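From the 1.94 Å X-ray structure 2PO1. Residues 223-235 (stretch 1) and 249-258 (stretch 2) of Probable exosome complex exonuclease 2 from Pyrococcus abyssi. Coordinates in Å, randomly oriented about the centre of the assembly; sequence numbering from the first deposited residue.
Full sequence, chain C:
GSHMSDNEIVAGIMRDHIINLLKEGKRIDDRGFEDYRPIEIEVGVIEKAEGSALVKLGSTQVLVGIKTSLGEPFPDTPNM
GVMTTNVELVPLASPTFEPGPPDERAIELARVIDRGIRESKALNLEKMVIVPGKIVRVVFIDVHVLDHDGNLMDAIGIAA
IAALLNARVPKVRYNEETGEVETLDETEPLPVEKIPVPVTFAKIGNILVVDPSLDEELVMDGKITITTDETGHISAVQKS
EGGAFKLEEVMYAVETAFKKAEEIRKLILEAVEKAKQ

Stretch 1, residues 223-235: KITITTDETGHIS
Stretch 2 249-258: EVMYAVETAF

Residues 223-228 form an extended strand that packs against the helix 249-258; the N-to-C directions of the two elements diverge by 44° (signed crossing angle -44°) and their axes approach to 8.1 Å. The register is set by Ile226 CA and Val254 CA, 6.0 Å apart, and by Thr228 CA and Phe258 CA, 6.1 Å apart. No hydrogen bond crosses the interface, which buries 450 Å², both sides summed, mostly through apolar side chains and the Phe258 ring.

Alternation along the strand decides which residues take part. Lys223 (phi/psi -153/151) lies out of reach, whereas Ile224 (-144/136; chi1 t, chi2 t) points its CB toward the helix, placing CD1 3.8 Å from Val250 CG2 and CG2 4.0 Å from Ala253 CB. Thr225 (-118/129, m) points away. Ile226 (-116/121; chi1 -43°, chi2 -61°) again points toward the helix and fits close to its backbone: CB lies 3.4 Å from Ala257 CB, CG1 4.0 Å from Ala253 CB, and CG2 4.0 Å from Val254 CA, while CD1 is 4.1 Å from Val254 CG2. The small side chains of Ala253 and Ala257, both directed toward the strand, accompany this close approach. Thr227 (-110/125, m) turns away, and its O accepts a 2.8 Å hydrogen bond from Ser235 N.

Thr228 (-135/154, p) lies over one face of the Phe258 ring. Thr228 CG2 is 3.6 Å from the Phe258 ring centroid and 12° off the normal, a CH-pi contact, and Thr228 CB is 3.6 Å from Phe258 CE2. With chi1 -89° and chi2 101°, the Phe258 ring comes close to Thr228 and Gly232, although its CA-to-CB bond points sideways.

A type I turn runs from Asp229 to Gly232, with Glu230 at -60/-16 and Thr231 at -100/8. Asp229 (-110/-179; chi1 p) is bonded within it: Asp229 OD2 accepts hydrogen bonds from Thr231 N (2.8 Å), Thr231 OG1 (2.5 Å) and His233 N (3.2 Å), and His233 ND1 donates to Thr231 OG1 at 2.9 Å. The backbone closes through Asp229 N to His233 O at 3.0 Å. Gly232 (77/22), whose positive phi favours glycine, brings CA to 3.2 Å from Phe258 CE2, while the N of His233 (-109/150; chi1 m) meets the ring edge 3.7 Å from Phe258 CE2.

The chain then returns along the strand. Ile234 (-98/127; chi1 m, chi2 t) has a sideways CA-to-CB bond, but its end comes nearer the helix: CD1 is 3.8 Å from Val254 CG1, and CG1 is 3.9 Å from Phe258 CZ. Ser235 (-111/-8, p) is out of reach.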

# COMPACT_ATOMS: atom_id res chain seq x y z
N LYS C 223 12.52 23.17 -17.73
CA LYS C 223 12.07 24.14 -16.76
C LYS C 223 13.14 24.20 -15.72
O LYS C 223 13.88 23.25 -15.56
CB LYS C 223 10.78 23.62 -16.16
CG LYS C 223 10.35 24.23 -14.89
CD LYS C 223 9.02 23.61 -14.51
CE LYS C 223 7.93 24.51 -14.97
NZ LYS C 223 6.58 24.15 -14.50
N ILE C 224 13.28 25.35 -15.08
CA ILE C 224 14.28 25.48 -14.05
C ILE C 224 13.71 26.37 -13.00
O ILE C 224 13.05 27.36 -13.31
CB ILE C 224 15.70 26.05 -14.59
CG1 ILE C 224 16.75 25.96 -13.47
CG2 ILE C 224 15.55 27.46 -15.09
CD1 ILE C 224 18.19 26.11 -13.94
N THR C 225 13.90 25.95 -11.75
CA THR C 225 13.40 26.72 -10.62
C THR C 225 14.60 27.13 -9.82
O THR C 225 15.48 26.31 -9.57
CB THR C 225 12.50 25.87 -9.74
OG1 THR C 225 11.26 25.61 -10.41
CG2 THR C 225 12.24 26.58 -8.44
N ILE C 226 14.66 28.44 -9.54
CA ILE C 226 15.65 29.04 -8.65
C ILE C 226 14.94 29.63 -7.45
O ILE C 226 14.11 30.52 -7.60
CB ILE C 226 16.38 30.28 -9.34
CG1 ILE C 226 16.75 29.98 -10.80
CG2 ILE C 226 17.55 30.70 -8.51
CD1 ILE C 226 17.72 28.79 -10.94
N THR C 227 15.30 29.18 -6.26
CA THR C 227 14.72 29.68 -5.05
C THR C 227 15.72 30.49 -4.28
O THR C 227 16.82 30.02 -3.99
CB THR C 227 14.28 28.49 -4.16
OG1 THR C 227 13.39 27.69 -4.90
CG2 THR C 227 13.63 28.99 -2.87
N THR C 228 15.36 31.73 -3.96
CA THR C 228 16.29 32.65 -3.38
C THR C 228 15.62 33.35 -2.22
O THR C 228 14.40 33.48 -2.21
CB THR C 228 16.78 33.69 -4.40
OG1 THR C 228 15.66 34.45 -4.85
CG2 THR C 228 17.41 33.01 -5.59
N ASP C 229 16.42 33.82 -1.25
CA ASP C 229 15.88 34.62 -0.14
C ASP C 229 16.31 36.08 -0.21
O ASP C 229 17.04 36.45 -1.14
CB ASP C 229 16.23 34.02 1.24
CG ASP C 229 17.71 33.95 1.49
OD1 ASP C 229 18.10 33.02 2.24
OD2 ASP C 229 18.51 34.79 0.99
N GLU C 230 15.88 36.87 0.78
CA GLU C 230 16.14 38.32 0.88
C GLU C 230 17.61 38.61 0.94
O GLU C 230 18.01 39.76 0.87
CB GLU C 230 15.71 38.87 2.25
CG GLU C 230 14.36 38.63 2.73
CD GLU C 230 14.24 37.29 3.44
OE1 GLU C 230 14.23 36.29 2.74
OE2 GLU C 230 14.13 37.25 4.66
N THR C 231 18.42 37.60 1.23
CA THR C 231 19.81 37.83 1.62
C THR C 231 20.73 37.60 0.43
O THR C 231 21.94 37.60 0.59
CB THR C 231 20.25 36.96 2.85
OG1 THR C 231 20.41 35.58 2.46
CG2 THR C 231 19.19 37.01 3.99
N GLY C 232 20.16 37.41 -0.75
CA GLY C 232 20.94 37.12 -1.91
C GLY C 232 21.43 35.70 -1.95
O GLY C 232 22.43 35.39 -2.59
N HIS C 233 20.78 34.81 -1.26
CA HIS C 233 21.25 33.44 -1.31
C HIS C 233 20.30 32.57 -2.07
O HIS C 233 19.11 32.80 -2.08
CB HIS C 233 21.56 32.91 0.09
CG HIS C 233 22.83 33.46 0.67
ND1 HIS C 233 22.88 34.64 1.39
CD2 HIS C 233 24.10 32.98 0.65
CE1 HIS C 233 24.13 34.88 1.75
NE2 HIS C 233 24.89 33.89 1.32
N ILE C 234 20.85 31.53 -2.72
CA ILE C 234 20.05 30.55 -3.40
C ILE C 234 19.93 29.40 -2.45
O ILE C 234 20.92 28.90 -1.92
CB ILE C 234 20.66 30.10 -4.76
CG1 ILE C 234 21.06 31.30 -5.64
CG2 ILE C 234 19.69 29.25 -5.51
CD1 ILE C 234 22.22 30.98 -6.54
N SER C 235 18.71 28.97 -2.19
CA SER C 235 18.52 27.83 -1.27
C SER C 235 18.03 26.61 -1.99
O SER C 235 18.02 25.53 -1.41
CB SER C 235 17.56 28.20 -0.13
OG SER C 235 16.34 28.68 -0.65
N GLU C 249 21.98 30.52 -19.66
CA GLU C 249 20.53 30.55 -19.35
C GLU C 249 20.28 30.41 -17.88
O GLU C 249 19.44 31.10 -17.32
CB GLU C 249 19.76 29.48 -20.13
CG GLU C 249 19.70 29.78 -21.67
CD GLU C 249 19.21 28.59 -22.50
OE1 GLU C 249 19.26 27.45 -22.00
OE2 GLU C 249 18.78 28.79 -23.66
N VAL C 250 21.00 29.49 -17.25
CA VAL C 250 20.99 29.38 -15.79
C VAL C 250 21.37 30.67 -15.06
O VAL C 250 20.65 31.14 -14.19
CB VAL C 250 21.93 28.25 -15.36
CG1 VAL C 250 22.13 28.21 -13.82
CG2 VAL C 250 21.38 26.96 -15.92
N MET C 251 22.52 31.22 -15.43
CA MET C 251 22.96 32.49 -14.90
C MET C 251 21.86 33.56 -15.02
O MET C 251 21.53 34.24 -14.07
CB MET C 251 24.21 32.94 -15.65
CG MET C 251 25.40 32.00 -15.50
SD MET C 251 26.88 32.40 -16.53
CE MET C 251 27.15 34.16 -16.23
N TYR C 252 21.29 33.69 -16.21
CA TYR C 252 20.13 34.54 -16.44
C TYR C 252 18.98 34.21 -15.50
O TYR C 252 18.36 35.10 -14.92
CB TYR C 252 19.64 34.38 -17.91
CG TYR C 252 18.26 34.96 -18.11
CD1 TYR C 252 17.13 34.14 -18.03
CD2 TYR C 252 18.08 36.34 -18.30
CE1 TYR C 252 15.90 34.64 -18.16
CE2 TYR C 252 16.82 36.86 -18.47
CZ TYR C 252 15.73 36.00 -18.37
OH TYR C 252 14.45 36.44 -18.50
N ALA C 253 18.68 32.91 -15.36
CA ALA C 253 17.58 32.49 -14.54
C ALA C 253 17.86 32.92 -13.07
O ALA C 253 16.96 33.41 -12.37
CB ALA C 253 17.44 30.95 -14.60
N VAL C 254 19.11 32.74 -12.62
CA VAL C 254 19.43 32.99 -11.21
C VAL C 254 19.20 34.46 -10.96
O VAL C 254 18.48 34.88 -10.03
CB VAL C 254 20.90 32.66 -10.90
CG1 VAL C 254 21.22 33.17 -9.54
CG2 VAL C 254 21.13 31.13 -10.92
N GLU C 255 19.77 35.25 -11.84
CA GLU C 255 19.69 36.66 -11.68
C GLU C 255 18.26 37.20 -11.72
O GLU C 255 17.83 37.97 -10.88
CB GLU C 255 20.63 37.29 -12.70
CG GLU C 255 20.44 38.67 -12.86
CD GLU C 255 21.71 39.33 -13.28
OE1 GLU C 255 22.71 38.59 -13.51
OE2 GLU C 255 21.71 40.58 -13.36
N THR C 256 17.50 36.76 -12.71
CA THR C 256 16.12 37.15 -12.87
C THR C 256 15.24 36.66 -11.75
O THR C 256 14.35 37.36 -11.37
CB THR C 256 15.59 36.56 -14.18
OG1 THR C 256 16.49 36.95 -15.19
CG2 THR C 256 14.21 37.07 -14.50
N ALA C 257 15.48 35.43 -11.26
CA ALA C 257 14.88 34.88 -10.04
C ALA C 257 14.92 35.83 -8.85
O ALA C 257 13.89 36.09 -8.21
CB ALA C 257 15.60 33.60 -9.67
N PHE C 258 16.12 36.35 -8.55
CA PHE C 258 16.35 37.22 -7.40
C PHE C 258 15.51 38.45 -7.52
O PHE C 258 15.05 38.99 -6.53
CB PHE C 258 17.79 37.72 -7.37
CG PHE C 258 18.70 36.82 -6.62
CD1 PHE C 258 19.54 35.94 -7.28
CD2 PHE C 258 18.68 36.80 -5.24
CE1 PHE C 258 20.36 35.06 -6.57
CE2 PHE C 258 19.51 35.96 -4.55
CZ PHE C 258 20.35 35.10 -5.22